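Local coordinates for putative peptidase (Chlamydophila abortus, PDB 3CE2), which is a putative zinc metallopeptidase of the M3B (oligopeptidase F) family, predicted to degrade small bioactive peptides, at residues P20-D25 against D363-L368; T27-N32 against L86-H91; T93-I98 against N369-A374. One frame throughout, in Å; residues are numbered along the deposited sequence.

Contact 1: residues P20-D25 against D363-L368; sequences PQDCWD and DKYENL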
loop_
_atom_site.group_PDB
_atom_site.type_symbol
_atom_site.label_atom_id
_atom_site.label_comp_id
_atom_site.label_asym_id
_atom_site.label_seq_id
_atom_site.Cartn_x
_atom_site.Cartn_y
_atom_site.Cartn_z
ATOM N N PRO A 20 -15.195 26.045 -11.520
ATOM C CA PRO A 20 -15.748 24.721 -11.195
ATOM C C PRO A 20 -15.511 23.618 -12.244
ATOM O O PRO A 20 -15.648 22.439 -11.922
ATOM C CB PRO A 20 -17.244 24.995 -11.030
ATOM C CG PRO A 20 -17.478 26.294 -11.742
ATOM C CD PRO A 20 -16.237 27.083 -11.559
ATOM N N GLN A 21 -15.151 23.985 -13.468
ATOM C CA GLN A 21 -14.770 22.985 -14.466
ATOM C C GLN A 21 -13.396 22.386 -14.146
ATOM O O GLN A 21 -12.961 21.407 -14.730
ATOM C CB GLN A 21 -14.791 23.582 -15.883
ATOM C CG GLN A 21 -14.504 25.090 -15.937
ATOM C CD GLN A 21 -13.870 25.533 -17.258
ATOM O OE1 GLN A 21 -13.584 24.709 -18.132
ATOM N NE2 GLN A 21 -13.638 26.839 -17.400
ATOM N N ASP A 22 -12.707 22.976 -13.191
ATOM C CA ASP A 22 -11.414 22.465 -12.813
ATOM C C ASP A 22 -11.526 21.609 -11.557
ATOM O O ASP A 22 -10.558 21.005 -11.108
ATOM C CB ASP A 22 -10.457 23.632 -12.618
ATOM C CG ASP A 22 -10.042 24.258 -13.935
ATOM O OD1 ASP A 22 -10.347 23.661 -14.995
ATOM O OD2 ASP A 22 -9.404 25.333 -13.907
ATOM N N CYS A 23 -12.732 21.530 -11.021
ATOM C CA CYS A 23 -12.953 20.892 -9.750
ATOM C C CYS A 23 -13.822 19.668 -9.870
ATOM O O CYS A 23 -14.579 19.518 -10.820
ATOM C CB CYS A 23 -13.614 21.880 -8.788
ATOM S SG CYS A 23 -12.761 23.435 -8.797
ATOM N N TRP A 24 -13.707 18.797 -8.884
ATOM C CA TRP A 24 -14.570 17.679 -8.841
ATOM C C TRP A 24 -15.955 18.187 -8.487
ATOM O O TRP A 24 -16.105 19.287 -7.935
ATOM C CB TRP A 24 -14.084 16.616 -7.852
ATOM C CG TRP A 24 -13.720 17.094 -6.499
ATOM C CD1 TRP A 24 -14.246 18.157 -5.820
ATOM C CD2 TRP A 24 -12.758 16.496 -5.627
ATOM N NE1 TRP A 24 -13.659 18.265 -4.586
ATOM C CE2 TRP A 24 -12.737 17.261 -4.442
ATOM C CE3 TRP A 24 -11.904 15.388 -5.737
ATOM C CZ2 TRP A 24 -11.895 16.957 -3.371
ATOM C CZ3 TRP A 24 -11.069 15.083 -4.670
ATOM C CH2 TRP A 24 -11.073 15.864 -3.503
ATOM N N ASP A 25 -16.954 17.373 -8.846
ATOM C CA ASP A 25 -18.357 17.646 -8.596
ATOM C C ASP A 25 -18.870 16.680 -7.546
ATOM O O ASP A 25 -19.150 15.505 -7.828
ATOM C CB ASP A 25 -19.171 17.512 -9.885
ATOM C CG ASP A 25 -20.686 17.597 -9.644
ATOM O OD1 ASP A 25 -21.128 18.003 -8.550
ATOM O OD2 ASP A 25 -21.446 17.249 -10.564
ATOM N N ASP A 363 -10.442 16.718 -9.018
ATOM C CA ASP A 363 -10.015 18.061 -8.671
ATOM C C ASP A 363 -8.591 18.284 -9.198
ATOM O O ASP A 363 -7.624 17.809 -8.613
ATOM C CB ASP A 363 -10.076 18.253 -7.165
ATOM C CG ASP A 363 -10.446 19.659 -6.789
ATOM O OD1 ASP A 363 -11.601 20.066 -7.041
ATOM O OD2 ASP A 363 -9.573 20.357 -6.247
ATOM N N LYS A 364 -8.456 19.009 -10.297
ATOM C CA LYS A 364 -7.187 19.024 -11.046
ATOM C C LYS A 364 -5.941 19.724 -10.491
ATOM O O LYS A 364 -4.826 19.212 -10.641
ATOM C CB LYS A 364 -7.423 19.582 -12.452
ATOM C CG LYS A 364 -8.329 18.722 -13.290
ATOM C CD LYS A 364 -8.514 19.317 -14.659
ATOM C CE LYS A 364 -9.822 18.906 -15.235
ATOM N NZ LYS A 364 -10.479 20.127 -15.729
ATOM N N TYR A 365 -6.104 20.923 -9.935
ATOM C CA TYR A 365 -4.964 21.837 -9.808
ATOM C C TYR A 365 -4.722 22.347 -8.401
ATOM O O TYR A 365 -5.585 22.256 -7.539
ATOM C CB TYR A 365 -5.168 23.057 -10.701
ATOM C CG TYR A 365 -5.304 22.816 -12.176
ATOM C CD1 TYR A 365 -4.270 22.247 -12.916
ATOM C CD2 TYR A 365 -6.440 23.239 -12.857
ATOM C CE1 TYR A 365 -4.395 22.051 -14.313
ATOM C CE2 TYR A 365 -6.578 23.060 -14.248
ATOM C CZ TYR A 365 -5.555 22.466 -14.965
ATOM O OH TYR A 365 -5.711 22.272 -16.324
ATOM N N GLU A 366 -3.554 22.942 -8.185
ATOM C CA GLU A 366 -3.236 23.502 -6.874
ATOM C C GLU A 366 -4.114 24.699 -6.623
ATOM O O GLU A 366 -4.403 25.451 -7.545
ATOM C CB GLU A 366 -1.768 23.932 -6.802
ATOM C CG GLU A 366 -0.831 22.839 -6.333
ATOM C CD GLU A 366 0.634 23.127 -6.647
ATOM O OE1 GLU A 366 0.916 24.119 -7.358
ATOM O OE2 GLU A 366 1.505 22.355 -6.187
ATOM N N ASN A 367 -4.561 24.870 -5.386
ATOM C CA ASN A 367 -5.024 26.177 -4.957
ATOM C C ASN A 367 -4.594 26.421 -3.524
ATOM O O ASN A 367 -4.133 25.503 -2.837
ATOM C CB ASN A 367 -6.533 26.364 -5.150
ATOM C CG ASN A 367 -7.370 25.365 -4.354
ATOM O OD1 ASN A 367 -7.997 24.473 -4.936
ATOM N ND2 ASN A 367 -7.392 25.511 -3.032
ATOM N N LEU A 368 -4.739 27.653 -3.069
ATOM C CA LEU A 368 -4.241 28.006 -1.763
ATOM C C LEU A 368 -4.809 27.030 -0.741
ATOM O O LEU A 368 -6.019 26.886 -0.636
ATOM C CB LEU A 368 -4.640 29.437 -1.407
ATOM C CG LEU A 368 -4.046 29.916 -0.079
ATOM C CD1 LEU A 368 -2.576 30.334 -0.235
ATOM C CD2 LEU A 368 -4.898 31.032 0.466
#
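W24 and D363 meet where an N-terminal loop, running ahead of helix 33-42, lies against the end of edge strand 362-363 in the small mixed sheet of this M3-family peptidase and the loop that follows it. Three hydrogen bonds join the two chain segments. The amide of K364 gives a nearly straight bond to D22 O (N to O 3.0 Å, 167° at the hydrogen). The amide of W24 reaches D363 OD1 at 3.1 Å, on the lone pair that faces away from OD2. The third comes from the K364 ammonium, whose NZ lies 3.0 Å from Q21 O. The K364 chain is extended through CD and CE and turns at its last torsion (chi4 131°), which swings NZ to that carbonyl.

Across the two segments the charged pair is a long salt bridge, D22 OD1 to K364 NZ at 3.6 Å. The other carboxylate oxygen of D363, OD2, is paired with K370 and R15, so the buried aspartate has partners on both oxygens.

The aromatic contacts differ in kind. D363 CB sits over one face of the W24 indole in a CH-pi contact, 3.8 Å from the six-membered ring centroid, while W24 NE1 bonds to Q96 OE1. Y365 instead offers its rim: D22 OD2 lies 3.6 Å from Y365 CE2, near the ring plane, with the carboxylate turned 84° to the ring.

Contact 2: residues T27-N32 against L86-H91; sequences TPLYLN and LYVYAH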
loop_
_atom_site.group_PDB
_atom_site.type_symbol
_atom_site.label_atom_id
_atom_site.label_comp_id
_atom_site.label_asym_id
_atom_site.label_seq_id
_atom_site.Cartn_x
_atom_site.Cartn_y
_atom_site.Cartn_z
ATOM N N THR A 27 -21.619 17.282 -5.735
ATOM C CA THR A 27 -23.059 17.467 -5.528
ATOM C C THR A 27 -23.867 16.158 -5.564
ATOM O O THR A 27 -24.814 16.025 -4.801
ATOM C CB THR A 27 -23.677 18.504 -6.507
ATOM O OG1 THR A 27 -23.309 18.171 -7.849
ATOM C CG2 THR A 27 -23.173 19.913 -6.208
ATOM N N PRO A 28 -23.497 15.182 -6.434
ATOM C CA PRO A 28 -24.167 13.860 -6.346
ATOM C C PRO A 28 -24.212 13.265 -4.933
ATOM O O PRO A 28 -25.097 12.462 -4.639
ATOM C CB PRO A 28 -23.327 12.974 -7.264
ATOM C CG PRO A 28 -22.781 13.926 -8.298
ATOM C CD PRO A 28 -22.510 15.217 -7.537
ATOM N N LEU A 29 -23.288 13.643 -4.059
ATOM C CA LEU A 29 -23.367 13.205 -2.669
ATOM C C LEU A 29 -24.395 14.038 -1.919
ATOM O O LEU A 29 -25.389 13.518 -1.399
ATOM C CB LEU A 29 -22.015 13.325 -1.987
ATOM C CG LEU A 29 -21.086 12.144 -2.216
ATOM C CD1 LEU A 29 -19.690 12.632 -2.341
ATOM C CD2 LEU A 29 -21.179 11.184 -1.055
ATOM N N TYR A 30 -24.132 15.337 -1.857
ATOM C CA TYR A 30 -25.052 16.285 -1.284
ATOM C C TYR A 30 -25.105 17.529 -2.130
ATOM O O TYR A 30 -24.072 18.052 -2.554
ATOM C CB TYR A 30 -24.634 16.630 0.125
ATOM C CG TYR A 30 -24.753 15.456 1.057
ATOM C CD1 TYR A 30 -25.978 15.109 1.613
ATOM C CD2 TYR A 30 -23.644 14.682 1.360
ATOM C CE1 TYR A 30 -26.088 14.024 2.460
ATOM C CE2 TYR A 30 -23.735 13.603 2.201
ATOM C CZ TYR A 30 -24.953 13.268 2.748
ATOM O OH TYR A 30 -25.035 12.186 3.591
ATOM N N LEU A 31 -26.321 18.000 -2.379
ATOM C CA LEU A 31 -26.528 19.250 -3.106
ATOM C C LEU A 31 -25.619 20.373 -2.607
ATOM O O LEU A 31 -24.991 21.069 -3.400
ATOM C CB LEU A 31 -28.001 19.683 -3.026
ATOM C CG LEU A 31 -28.944 18.914 -3.959
ATOM C CD1 LEU A 31 -30.412 19.280 -3.703
ATOM C CD2 LEU A 31 -28.537 19.134 -5.440
ATOM N N ASN A 32 -25.549 20.524 -1.289
ATOM C CA ASN A 32 -24.792 21.588 -0.657
ATOM C C ASN A 32 -24.647 21.254 0.802
ATOM O O ASN A 32 -25.294 20.328 1.307
ATOM C CB ASN A 32 -25.559 22.901 -0.756
ATOM C CG ASN A 32 -27.025 22.736 -0.386
ATOM O OD1 ASN A 32 -27.373 22.270 0.716
ATOM N ND2 ASN A 32 -27.895 23.095 -1.317
ATOM N N LEU A 86 -21.306 10.588 4.524
ATOM C CA LEU A 86 -21.140 11.879 5.158
ATOM C C LEU A 86 -19.666 12.140 5.368
ATOM O O LEU A 86 -19.200 13.276 5.269
ATOM C CB LEU A 86 -21.821 11.903 6.514
ATOM C CG LEU A 86 -23.342 11.905 6.555
ATOM C CD1 LEU A 86 -23.781 11.481 7.969
ATOM C CD2 LEU A 86 -23.894 13.269 6.152
ATOM N N TYR A 87 -18.918 11.092 5.673
ATOM C CA TYR A 87 -17.510 11.292 5.886
ATOM C C TYR A 87 -16.819 11.786 4.624
ATOM O O TYR A 87 -16.112 12.788 4.616
ATOM C CB TYR A 87 -16.859 10.009 6.325
ATOM C CG TYR A 87 -15.428 10.236 6.686
ATOM C CD1 TYR A 87 -15.069 10.574 8.002
ATOM C CD2 TYR A 87 -14.423 10.153 5.716
ATOM C CE1 TYR A 87 -13.746 10.788 8.349
ATOM C CE2 TYR A 87 -13.092 10.371 6.049
ATOM C CZ TYR A 87 -12.766 10.688 7.370
ATOM O OH TYR A 87 -11.465 10.908 7.706
ATOM N N VAL A 88 -17.040 11.054 3.554
ATOM C CA VAL A 88 -16.393 11.303 2.316
ATOM C C VAL A 88 -16.693 12.722 1.903
ATOM O O VAL A 88 -15.796 13.462 1.497
ATOM C CB VAL A 88 -16.865 10.269 1.266
ATOM C CG1 VAL A 88 -16.574 10.744 -0.144
ATOM C CG2 VAL A 88 -16.185 8.911 1.548
ATOM N N TYR A 89 -17.950 13.121 2.034
ATOM C CA TYR A 89 -18.345 14.471 1.635
ATOM C C TYR A 89 -17.600 15.546 2.430
ATOM O O TYR A 89 -17.101 16.504 1.858
ATOM C CB TYR A 89 -19.843 14.680 1.817
ATOM C CG TYR A 89 -20.264 16.064 1.430
ATOM C CD1 TYR A 89 -20.658 16.336 0.134
ATOM C CD2 TYR A 89 -20.247 17.110 2.351
ATOM C CE1 TYR A 89 -21.029 17.587 -0.247
ATOM C CE2 TYR A 89 -20.613 18.387 1.978
ATOM C CZ TYR A 89 -21.007 18.614 0.671
ATOM O OH TYR A 89 -21.403 19.859 0.243
ATOM N N ALA A 90 -17.551 15.395 3.751
ATOM C CA ALA A 90 -16.848 16.348 4.617
ATOM C C ALA A 90 -15.328 16.385 4.338
ATOM O O ALA A 90 -14.724 17.458 4.196
ATOM C CB ALA A 90 -17.115 16.023 6.066
ATOM N N HIS A 91 -14.729 15.205 4.249
ATOM C CA HIS A 91 -13.286 15.067 4.012
ATOM C C HIS A 91 -12.866 15.647 2.652
ATOM O O HIS A 91 -11.843 16.319 2.535
ATOM C CB HIS A 91 -12.882 13.592 4.160
ATOM C CG HIS A 91 -11.565 13.253 3.546
ATOM N ND1 HIS A 91 -11.453 12.670 2.296
ATOM C CD2 HIS A 91 -10.300 13.406 4.012
ATOM C CE1 HIS A 91 -10.174 12.494 2.012
ATOM N NE2 HIS A 91 -9.455 12.926 3.037
#
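Y30 drives the CD2 edge of its ring against the face of Y89, an edge-to-face (T-shaped) pair with centroids 5.2 Å apart and planes at 84°. Y30 CD2 is the leading atom, 3.6 Å from Y89 CD1. Behind it, Y30 CB lies over the same ring in a CH-pi contact, 4.2 Å from the Y89 centroid, so the tyrosine covers Y89 with its CB as well as its ring edge. On helix 66-96, the CB of Y89 points toward the loop, and CG stands anti to the backbone N (chi1 179°).

The contact thus packs the loop before helix 33-42 onto one side of the long helix 66-96, in the largely helical architecture of this M3-family protein. W36 of helix 33-42 joins the cluster: its ring meets Y89 and stands edge-to-face with Y30, and its NE1 bonds to L86 O.

Aliphatic groups fill in around the rings. L29 CB approaches the edge of Y89, 3.9 Å from CD1, and L29 CD1 lies 4.3 Å from V88 CG1. At the far end of Y30, the CD2 branch of L86 packs 3.6 Å from Y30 CZ, beside a hydroxyl that is hydrogen-bonded to D39. The Y89 hydroxyl comes alongside the backbone of N32, with OH 3.6 Å from N32 C; the N32 side chain caps the following helix through OD1 and the amide of A35.

Contact 3: residues T93-I98 against N369-A374; sequences THDQDI and NKRSGA
R371 and D95 form the centre of the contact, held by both backbone and side chain. The amide of R371 gives a hydrogen bond to D95 O (N to O 2.8 Å, 165° at the hydrogen), and R371 NE makes a salt bridge to D95 OD1 at 3.2 Å. The carboxylate stands perpendicular to the guanidinium, and NE comes from above the carboxylate plane rather than within it. A weak bond from R371 NH2 to the same oxygen accompanies it. The arginine chain turns at chi2 (71°) and chi3 (63°), which brings NE round to D95 OD1. One face of the guanidinium is covered by I98 CG2, 3.7 Å from R371 CZ and over the middle of the group.

A second backbone bond, I98 N to N369 O at 2.6 Å, ties the chain just past the end of helix 66-96 to the loop that leads into strand 375-377. The helix terminus is thereby joined to the connection between two strands of the small mixed sheet. Between these bonds, K370 CA makes CH···O contacts with D95 O and Q96 O, 3.4 Å and 3.5 Å away.

Farther out, D95 OD2 is hydrogen-bonded to the hydroxyl of Y375. N367 ND2 also binds Q96 O, and the extended K370 side chain carries NZ, the partner of D363, away from the helix to the carbonyls of Y365 and L388.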
loop_
_atom_site.group_PDB
_atom_site.type_symbol
_atom_site.label_atom_id
_atom_site.label_comp_id
_atom_site.label_asym_id
_atom_site.label_seq_id
_atom_site.Cartn_x
_atom_site.Cartn_y
_atom_site.Cartn_z
ATOM N N THR A 93 -14.463 17.962 1.065
ATOM C CA THR A 93 -14.700 19.409 1.179
ATOM C C THR A 93 -13.514 20.088 1.879
ATOM O O THR A 93 -12.954 21.059 1.379
ATOM C CB THR A 93 -16.041 19.713 1.934
ATOM O OG1 THR A 93 -17.156 19.342 1.105
ATOM C CG2 THR A 93 -16.160 21.200 2.297
ATOM N N HIS A 94 -13.129 19.526 3.018
ATOM C CA HIS A 94 -11.965 19.933 3.770
ATOM C C HIS A 94 -10.691 19.979 2.941
ATOM O O HIS A 94 -9.872 20.860 3.115
ATOM C CB HIS A 94 -11.796 18.988 4.959
ATOM C CG HIS A 94 -10.514 19.167 5.711
ATOM N ND1 HIS A 94 -10.225 20.304 6.438
ATOM C CD2 HIS A 94 -9.455 18.336 5.878
ATOM C CE1 HIS A 94 -9.044 20.164 7.015
ATOM N NE2 HIS A 94 -8.554 18.980 6.693
ATOM N N ASP A 95 -10.507 19.031 2.034
ATOM C CA ASP A 95 -9.250 18.956 1.314
ATOM C C ASP A 95 -9.135 20.010 0.223
ATOM O O ASP A 95 -8.037 20.270 -0.301
ATOM C CB ASP A 95 -9.049 17.558 0.746
ATOM C CG ASP A 95 -8.620 16.559 1.802
ATOM O OD1 ASP A 95 -8.304 16.988 2.934
ATOM O OD2 ASP A 95 -8.600 15.345 1.503
ATOM N N GLN A 96 -10.264 20.620 -0.125
ATOM C CA GLN A 96 -10.253 21.715 -1.098
ATOM C C GLN A 96 -9.510 22.940 -0.563
ATOM O O GLN A 96 -8.894 23.683 -1.336
ATOM C CB GLN A 96 -11.677 22.094 -1.479
ATOM C CG GLN A 96 -12.276 21.140 -2.468
ATOM C CD GLN A 96 -13.789 21.171 -2.496
ATOM O OE1 GLN A 96 -14.406 20.411 -3.226
ATOM N NE2 GLN A 96 -14.390 22.030 -1.691
ATOM N N ASP A 97 -9.576 23.114 0.762
ATOM C CA ASP A 97 -8.972 24.236 1.490
ATOM C C ASP A 97 -8.839 23.873 2.974
ATOM O O ASP A 97 -9.793 23.944 3.730
ATOM C CB ASP A 97 -9.815 25.504 1.303
ATOM C CG ASP A 97 -9.296 26.691 2.115
ATOM O OD1 ASP A 97 -8.220 26.597 2.772
ATOM O OD2 ASP A 97 -9.996 27.732 2.099
ATOM N N ILE A 98 -7.651 23.479 3.397
ATOM C CA ILE A 98 -7.530 22.790 4.680
ATOM C C ILE A 98 -7.631 23.708 5.899
ATOM O O ILE A 98 -7.745 23.247 7.040
ATOM C CB ILE A 98 -6.277 21.912 4.725
ATOM C CG1 ILE A 98 -5.007 22.772 4.669
ATOM C CG2 ILE A 98 -6.311 20.895 3.554
ATOM C CD1 ILE A 98 -3.688 21.938 4.718
ATOM N N ASN A 369 -3.929 26.336 -0.025
ATOM C CA ASN A 369 -4.338 25.462 1.074
ATOM C C ASN A 369 -5.098 24.174 0.729
ATOM O O ASN A 369 -5.703 23.546 1.616
ATOM C CB ASN A 369 -5.082 26.273 2.124
ATOM C CG ASN A 369 -4.176 27.278 2.819
ATOM O OD1 ASN A 369 -4.573 28.408 3.052
ATOM N ND2 ASN A 369 -2.943 26.867 3.132
ATOM N N LYS A 370 -5.064 23.790 -0.551
ATOM C CA LYS A 370 -5.574 22.505 -0.984
ATOM C C LYS A 370 -4.653 21.411 -0.452
ATOM O O LYS A 370 -3.444 21.597 -0.449
ATOM C CB LYS A 370 -5.614 22.450 -2.509
ATOM C CG LYS A 370 -6.292 21.175 -3.054
ATOM C CD LYS A 370 -6.233 21.160 -4.570
ATOM C CE LYS A 370 -6.767 19.880 -5.161
ATOM N NZ LYS A 370 -6.937 20.049 -6.641
ATOM N N ARG A 371 -5.207 20.289 0.016
ATOM C CA ARG A 371 -4.383 19.152 0.467
ATOM C C ARG A 371 -3.293 18.847 -0.568
ATOM O O ARG A 371 -3.534 18.936 -1.778
ATOM C CB ARG A 371 -5.251 17.913 0.695
ATOM C CG ARG A 371 -4.495 16.663 1.167
ATOM C CD ARG A 371 -4.035 16.858 2.592
ATOM N NE ARG A 371 -5.171 17.008 3.514
ATOM C CZ ARG A 371 -5.101 17.554 4.733
ATOM N NH1 ARG A 371 -3.945 18.024 5.193
ATOM N NH2 ARG A 371 -6.190 17.642 5.494
ATOM N N SER A 372 -2.099 18.496 -0.093
ATOM C CA SER A 372 -0.964 18.150 -0.970
ATOM C C SER A 372 -1.035 16.747 -1.577
ATOM O O SER A 372 -1.780 15.863 -1.097
ATOM C CB SER A 372 0.340 18.212 -0.173
ATOM O OG SER A 372 0.917 19.490 -0.287
ATOM N N GLY A 373 -0.199 16.533 -2.590
ATOM C CA GLY A 373 -0.035 15.218 -3.194
ATOM C C GLY A 373 -1.256 14.782 -3.993
ATOM O O GLY A 373 -1.841 15.597 -4.714
ATOM N N ALA A 374 -1.644 13.512 -3.845
ATOM C CA ALA A 374 -2.709 12.903 -4.657
ATOM C C ALA A 374 -3.351 11.666 -4.022
ATOM O O ALA A 374 -2.730 10.972 -3.211
ATOM C CB ALA A 374 -2.176 12.551 -6.038
#

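In the fold
Contact 2 is the buried member, whereas contacts 1 and 3 are partly buried. Contacts 2 and 3 share helix 66-96, contact 2 on its flank and contact 3 at its C-terminal end. Contacts 1 and 3 share the connection between strands 362-363 and 375-377; their centres are 10 Å apart, and the W24-Q96 hydrogen bond and the D363-K370 salt bridge link them directly. Contact 2 adjoins both along the chain, where the hydrogen bonds D25 OD1-T27 N and Y89 O-T93 OG1 bridge the junctions. The chemistry follows: rings and aliphatic branches with no hydrogen bond across contact 2, but backbone bonds and charged pairs in the other two. All three lie away from the zinc sites.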